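Local coordinates for propionate kinase (Francisella tularensis subsp. tularensis, PDB 3KHY), which probably catalyses the reversible, magnesium-dependent transfer of phosphate from ATP to short-chain carboxylates such as acetate, forming acyl phosphates, at residues Ser215-Ser219 / Tyr307-Phe311. Residues are numbered along the deposited sequence; the frame is centred on the assembly and turned at random.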
ATOM      1  N   SER A 215       4.470  15.740  10.797  1.00 12.52           N
ATOM      2  CA  SER A 215       4.119  14.590   9.965  1.00 16.16           C
ATOM      3  C   SER A 215       3.668  13.416  10.851  1.00 16.57           C
ATOM      4  O   SER A 215       4.343  13.064  11.816  1.00 19.61           O
ATOM      5  CB  SER A 215       5.321  14.169   9.102  1.00 12.33           C
ATOM      6  OG  SER A 215       5.027  12.974   8.381  1.00 15.89           O
ATOM      7  N   ILE A 216       2.511  12.834  10.541  1.00 13.84           N
ATOM      8  CA  ILE A 216       2.026  11.669  11.263  1.00 12.83           C
ATOM      9  C   ILE A 216       1.939  10.442  10.354  1.00 14.87           C
ATOM     10  O   ILE A 216       1.935   9.313  10.832  1.00 14.52           O
ATOM     11  CB  ILE A 216       0.654  11.946  11.937  1.00 13.06           C
ATOM     12  CG1 ILE A 216       0.298  10.846  12.934  1.00 17.66           C
ATOM     13  CG2 ILE A 216      -0.462  12.080  10.895  1.00 14.23           C
ATOM     14  CD1 ILE A 216      -0.918  11.202  13.793  1.00 21.95           C
ATOM     15  N   ASP A 217       1.867  10.662   9.039  1.00 11.48           N
ATOM     16  CA  ASP A 217       1.809   9.548   8.082  1.00 13.83           C
ATOM     17  C   ASP A 217       2.202  10.114   6.723  1.00 12.21           C
ATOM     18  O   ASP A 217       2.026  11.296   6.471  1.00 12.86           O
ATOM     19  CB  ASP A 217       0.393   8.959   8.053  1.00 11.65           C
ATOM     20  CG  ASP A 217       0.334   7.524   7.498  1.00 13.39           C
ATOM     21  OD1 ASP A 217       1.338   6.997   6.960  1.00 11.13           O
ATOM     22  OD2 ASP A 217      -0.761   6.932   7.582  1.00 14.05           O
ATOM     23  N   THR A 218       2.753   9.275   5.858  1.00 10.60           N
ATOM     24  CA  THR A 218       3.164   9.726   4.542  1.00 13.36           C
ATOM     25  C   THR A 218       3.232   8.530   3.613  1.00 13.67           C
ATOM     26  O   THR A 218       3.320   7.376   4.069  1.00 11.71           O
ATOM     27  CB  THR A 218       4.520  10.450   4.616  1.00 13.19           C
ATOM     28  OG1 THR A 218       4.777  11.099   3.383  1.00 14.06           O
ATOM     29  CG2 THR A 218       5.644   9.458   4.934  1.00 15.17           C
ATOM     30  N   SER A 219       3.211   8.801   2.311  1.00 13.74           N
ATOM     31  CA  SER A 219       2.963   7.748   1.318  1.00 14.50           C
ATOM     32  C   SER A 219       4.200   6.997   0.801  1.00 10.88           C
ATOM     33  O   SER A 219       4.096   5.827   0.420  1.00 11.95           O
ATOM     34  CB  SER A 219       2.131   8.296   0.156  1.00  9.87           C
ATOM     35  OG  SER A 219       2.869   9.238  -0.594  1.00 13.11           O
ATOM     36  N   TYR A 307      -6.256   9.526   4.910  1.00 10.70           N
ATOM     37  CA  TYR A 307      -5.688  10.450   5.902  1.00 14.74           C
ATOM     38  C   TYR A 307      -6.721  11.270   6.679  1.00 16.38           C
ATOM     39  O   TYR A 307      -6.385  11.919   7.678  1.00 13.53           O
ATOM     40  CB  TYR A 307      -4.666  11.386   5.243  1.00 12.47           C
ATOM     41  CG  TYR A 307      -3.379  10.692   4.816  1.00 10.19           C
ATOM     42  CD1 TYR A 307      -3.181   9.328   5.037  1.00 15.28           C
ATOM     43  CD2 TYR A 307      -2.373  11.404   4.172  1.00 14.46           C
ATOM     44  CE1 TYR A 307      -1.984   8.693   4.628  1.00  9.72           C
ATOM     45  CE2 TYR A 307      -1.196  10.791   3.763  1.00 12.40           C
ATOM     46  CZ  TYR A 307      -1.005   9.445   3.990  1.00 14.49           C
ATOM     47  OH  TYR A 307       0.181   8.868   3.571  1.00 13.67           O
HETATM   48  N   MSE A 308      -7.969  11.262   6.230  1.00 14.20           N
HETATM   49  CA  MSE A 308      -9.016  11.961   6.973  1.00 14.94           C
HETATM   50  C   MSE A 308      -9.131  11.448   8.421  1.00 16.22           C
HETATM   51  O   MSE A 308      -9.569  12.183   9.302  1.00 14.26           O
HETATM   52  CB  MSE A 308     -10.367  11.845   6.259  1.00 14.30           C
HETATM   53  CG  MSE A 308     -10.382  12.468   4.871  1.00 14.69           C
HETATM   54 SE   MSE A 308      -9.947  14.396   4.926  1.00 27.50          SE
HETATM   55  CE  MSE A 308     -11.694  15.051   5.545  1.00 18.06           C
ATOM     56  N   ILE A 309      -8.719  10.206   8.678  1.00 15.99           N
ATOM     57  CA  ILE A 309      -8.789   9.676  10.048  1.00 13.96           C
ATOM     58  C   ILE A 309      -8.036  10.511  11.075  1.00 15.91           C
ATOM     59  O   ILE A 309      -8.379  10.480  12.261  1.00 16.27           O
ATOM     60  CB  ILE A 309      -8.243   8.237  10.185  1.00 18.48           C
ATOM     61  CG1 ILE A 309      -6.758   8.190   9.808  1.00 17.14           C
ATOM     62  CG2 ILE A 309      -9.064   7.254   9.387  1.00 24.23           C
ATOM     63  CD1 ILE A 309      -6.084   6.877  10.216  1.00 28.31           C
ATOM     64  N   TYR A 310      -7.005  11.236  10.639  1.00 16.20           N
ATOM     65  CA  TYR A 310      -6.150  11.967  11.590  1.00 13.35           C
ATOM     66  C   TYR A 310      -6.697  13.314  12.049  1.00 19.70           C
ATOM     67  O   TYR A 310      -6.082  13.977  12.891  1.00 20.02           O
ATOM     68  CB  TYR A 310      -4.748  12.193  11.024  1.00 11.82           C
ATOM     69  CG  TYR A 310      -4.040  10.914  10.651  1.00 15.81           C
ATOM     70  CD1 TYR A 310      -3.677   9.987  11.630  1.00 15.68           C
ATOM     71  CD2 TYR A 310      -3.736  10.627   9.316  1.00 15.56           C
ATOM     72  CE1 TYR A 310      -3.037   8.805  11.293  1.00 18.63           C
ATOM     73  CE2 TYR A 310      -3.098   9.445   8.969  1.00 15.22           C
ATOM     74  CZ  TYR A 310      -2.751   8.537   9.966  1.00 15.32           C
ATOM     75  OH  TYR A 310      -2.110   7.360   9.636  1.00 14.72           O
ATOM     76  N   PHE A 311      -7.840  13.730  11.515  1.00 17.81           N
ATOM     77  CA  PHE A 311      -8.266  15.108  11.720  1.00 15.77           C
ATOM     78  C   PHE A 311      -9.645  15.251  12.336  1.00 20.19           C
ATOM     79  O   PHE A 311     -10.636  14.800  11.765  1.00 18.20           O
ATOM     80  CB  PHE A 311      -8.225  15.875  10.386  1.00 18.88           C
ATOM     81  CG  PHE A 311      -6.864  15.899   9.748  1.00 18.07           C
ATOM     82  CD1 PHE A 311      -5.923  16.853  10.124  1.00 17.84           C
ATOM     83  CD2 PHE A 311      -6.524  14.973   8.775  1.00 13.26           C
ATOM     84  CE1 PHE A 311      -4.658  16.882   9.552  1.00 15.66           C
ATOM     85  CE2 PHE A 311      -5.256  15.001   8.184  1.00 16.58           C
ATOM     86  CZ  PHE A 311      -4.328  15.961   8.576  1.00 15.38           C
TER
HETATM   87  O   HOH W   1       0.410   6.170   4.269  1.00 18.41           O
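Two tyrosines of segment 307-311 reach across to the edge strand 214-218. Tyr-307, the first, points its side chain at the strand and brings OH to 3.1 Å from the carbonyl carbon C of Thr-218. The hydroxyl joins the strand through water 1, which lies 2.8 Å from OH of Tyr-307 and donates to OD1 of Asp-217 at 3.0 Å; a weak hydrogen bond to the carbonyl of Ile-207 ties it to the neighbouring strand as well. The chain then turns, with the amide N of Tyr-310 hydrogen-bonded to O of Tyr-307 at 3.1 Å, and the CA-to-CB bonds of both tyrosines point toward the strand. Tyr-310 donates a very short hydrogen bond, 2.5 Å from its OH to OD2 of Asp-217, an oxygen that also forms a salt bridge with Lys-302 of the second subunit. One face of its ring is covered by Ile-216, whose CG2 makes a CH-pi contact 3.8 Å from the ring centroid, while CD1 of Ile-216 lies 3.7 Å from CD1 of Tyr-310. Asp-217 thus links both tyrosines and the dimer partner at the edge of the five-stranded mixed sheet, part of an actin-like ATPase domain characteristic of the acetokinase family.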